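Local coordinates for protein putative tRNA (Adenine(37)-N6)-methyltransferase (Pseudomonas aeruginosa, PDB 7BTU) that probably methylates the N6-threonylcarbamoyladenosine at position 37 of certain tRNAs, with S-adenosyl-L-methionine as the methyl donor, at residues W220-P223 and L227-V230. Sequence-based numbering, arbitrary orientation.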
ATOM      1  N   TRP B 220      20.851  12.096 -24.093  1.00 17.93           N
ATOM      2  CA  TRP B 220      20.274  11.288 -25.148  1.00 16.30           C
ATOM      3  C   TRP B 220      19.477  12.159 -26.133  1.00 18.25           C
ATOM      4  O   TRP B 220      19.209  13.349 -25.891  1.00 17.81           O
ATOM      5  CB  TRP B 220      19.394  10.180 -24.561  1.00 16.96           C
ATOM      6  CG  TRP B 220      18.031  10.572 -24.122  1.00 20.11           C
ATOM      7  CD1 TRP B 220      16.860  10.550 -24.877  1.00 24.20           C
ATOM      8  CD2 TRP B 220      17.671  11.043 -22.861  1.00 23.67           C
ATOM      9  NE1 TRP B 220      15.823  10.954 -24.137  1.00 26.07           N
ATOM     10  CE2 TRP B 220      16.282  11.240 -22.874  1.00 25.39           C
ATOM     11  CE3 TRP B 220      18.378  11.260 -21.691  1.00 26.32           C
ATOM     12  CZ2 TRP B 220      15.599  11.690 -21.793  1.00 28.69           C
ATOM     13  CZ3 TRP B 220      17.687  11.697 -20.607  1.00 32.00           C
ATOM     14  CH2 TRP B 220      16.314  11.913 -20.663  1.00 33.64           C
ATOM     15  N   HIS B 221      19.116  11.551 -27.276  1.00 17.68           N
ATOM     16  CA  HIS B 221      18.196  12.225 -28.189  1.00 16.58           C
ATOM     17  C   HIS B 221      17.323  11.156 -28.875  1.00 17.05           C
ATOM     18  O   HIS B 221      17.513   9.959 -28.668  1.00 16.71           O
ATOM     19  CB  HIS B 221      19.010  13.154 -29.132  1.00 23.10           C
ATOM     20  CG  HIS B 221      19.811  12.453 -30.192  1.00 29.47           C
ATOM     21  ND1 HIS B 221      20.630  13.142 -31.059  1.00 32.82           N
ATOM     22  CD2 HIS B 221      19.849  11.165 -30.597  1.00 33.44           C
ATOM     23  CE1 HIS B 221      21.174  12.294 -31.918  1.00 34.63           C
ATOM     24  NE2 HIS B 221      20.704  11.091 -31.668  1.00 33.02           N
ATOM     25  N   TYR B 222      16.351  11.597 -29.678  1.00 17.94           N
ATOM     26  CA  TYR B 222      15.413  10.722 -30.386  1.00 18.84           C
ATOM     27  C   TYR B 222      15.782  10.689 -31.856  1.00 19.41           C
ATOM     28  O   TYR B 222      15.352  11.569 -32.593  1.00 20.21           O
ATOM     29  CB  TYR B 222      13.989  11.245 -30.259  1.00 24.54           C
ATOM     30  CG  TYR B 222      13.437  11.035 -28.897  1.00 26.72           C
ATOM     31  CD1 TYR B 222      13.690  11.948 -27.884  1.00 33.82           C
ATOM     32  CD2 TYR B 222      12.688   9.912 -28.607  1.00 26.31           C
ATOM     33  CE1 TYR B 222      13.165  11.744 -26.598  1.00 36.27           C
ATOM     34  CE2 TYR B 222      12.146   9.716 -27.337  1.00 31.48           C
ATOM     35  CZ  TYR B 222      12.416  10.620 -26.338  1.00 38.29           C
ATOM     36  OH  TYR B 222      11.882  10.404 -25.069  1.00 48.98           O
ATOM     37  N   PRO B 223      16.517   9.693 -32.344  1.00 19.39           N
ATOM     38  CA  PRO B 223      16.779   9.650 -33.822  1.00 21.01           C
ATOM     39  C   PRO B 223      15.514   9.473 -34.641  1.00 21.82           C
ATOM     40  O   PRO B 223      15.471   9.875 -35.818  1.00 22.78           O
ATOM     41  CB  PRO B 223      17.723   8.440 -34.018  1.00 21.86           C
ATOM     42  CG  PRO B 223      18.189   8.059 -32.651  1.00 20.33           C
ATOM     43  CD  PRO B 223      17.200   8.615 -31.609  1.00 19.75           C
ATOM     44  N   LEU B 227      12.722   5.654 -31.103  1.00 28.90           N
ATOM     45  CA  LEU B 227      14.061   5.189 -30.794  1.00 23.26           C
ATOM     46  C   LEU B 227      14.778   6.274 -30.018  1.00 22.53           C
ATOM     47  O   LEU B 227      14.731   7.452 -30.392  1.00 24.42           O
ATOM     48  CB  LEU B 227      14.836   4.827 -32.083  1.00 25.47           C
ATOM     49  CG  LEU B 227      16.310   4.406 -31.970  1.00 22.69           C
ATOM     50  CD1 LEU B 227      16.454   3.096 -31.199  1.00 23.58           C
ATOM     51  CD2 LEU B 227      16.972   4.242 -33.422  1.00 23.76           C
ATOM     52  N   ILE B 228      15.405   5.860 -28.930  1.00 20.29           N
ATOM     53  CA  ILE B 228      16.277   6.705 -28.140  1.00 18.30           C
ATOM     54  C   ILE B 228      17.711   6.277 -28.370  1.00 17.80           C
ATOM     55  O   ILE B 228      18.013   5.075 -28.429  1.00 20.23           O
ATOM     56  CB  ILE B 228      15.888   6.609 -26.656  1.00 21.28           C
ATOM     57  CG1 ILE B 228      14.570   7.392 -26.431  1.00 27.57           C
ATOM     58  CG2 ILE B 228      17.023   7.123 -25.815  1.00 20.96           C
ATOM     59  CD1 ILE B 228      14.016   7.354 -24.963  1.00 27.45           C
ATOM     60  N   ARG B 229      18.604   7.248 -28.458  1.00 16.89           N
ATOM     61  CA  ARG B 229      20.027   6.980 -28.592  1.00 16.77           C
ATOM     62  C   ARG B 229      20.764   7.641 -27.446  1.00 15.77           C
ATOM     63  O   ARG B 229      20.585   8.834 -27.209  1.00 16.77           O
ATOM     64  CB  ARG B 229      20.540   7.479 -29.973  1.00 17.39           C
ATOM     65  CG  ARG B 229      22.071   7.638 -30.044  1.00 26.41           C
ATOM     66  CD  ARG B 229      22.495   8.521 -31.335  1.00 34.00           C
ATOM     67  NE  ARG B 229      23.952   8.633 -31.517  1.00 19.24           N
ATOM     68  CZ  ARG B 229      24.673   7.583 -31.867  1.00 20.43           C
ATOM     69  NH1 ARG B 229      24.041   6.446 -32.056  1.00 26.21           N
ATOM     70  NH2 ARG B 229      25.998   7.644 -32.051  1.00 21.69           N
ATOM     71  N   VAL B 230      21.550   6.852 -26.680  1.00 15.73           N
ATOM     72  CA  VAL B 230      22.331   7.429 -25.588  1.00 15.06           C
ATOM     73  C   VAL B 230      23.563   8.069 -26.191  1.00 15.50           C
ATOM     74  O   VAL B 230      24.332   7.407 -26.914  1.00 17.68           O
ATOM     75  CB  VAL B 230      22.755   6.352 -24.532  1.00 18.03           C
ATOM     76  CG1 VAL B 230      23.341   7.039 -23.285  1.00 14.55           C
ATOM     77  CG2 VAL B 230      21.579   5.448 -24.136  1.00 15.44           C
TER
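His221 and Arg229 form an antiparallel hydrogen-bonded pair: His221 N donates to Arg229 O (3.1 Å), and Arg229 N returns a straighter bond, 170° at the hydrogen, to His221 O at 2.9 Å. Trp220 and Val230, the neighbouring non-hydrogen-bonded pair, put their side chains on one face of the sheet, where Leu192 of helix 184-193 covers both. Past the paired residues, Tyr222 CA lies 3.3 Å from Leu227 O in a CA-H...O contact, and Pro223, where the chain turns a corner, lacks the N-H that this carbonyl could otherwise meet.

On the helix-covered face Ile228 is shared between two aromatic residues. Its CG2 methyl comes obliquely to Trp220 CD1 at 3.6 Å; its other branch runs alongside the Tyr222 side chain, CG1 lying 3.5 Å from CE2, and CD1 reaches on toward the phenol OH. With CG1 anti to the carbonyl carbon (chi1 -74°), the two branches of Ile228 diverge to the two rings. Trp220 NE1 is buried here without a hydrogen-bond partner.

The other face carries His221 and Arg229, side by side and pointing the same way. His221 NE2 sits 3.2 Å from Arg229 CD, near the guanidinium plane at its edge; the ring is turned 42° from that plane, so the two do not stack. Pro223 CG rests 3.6 Å from Arg229 CB, the proline crossing the arginine at about a right angle. Arg229 NH1 makes a long, weak ion pair with Glu164 on strand 162-165.

At this hairpin end (strands 216-222 and 227-234, C-terminal domain) two backbone bonds fix the register, Leu192 covers Ile228 too, and the opposite face is mixed, His221 and Pro223 packing on the aliphatic part of Arg229; its guanidinium, NE 4.1 Å from His221 NE2, might disfavour a second ring proton.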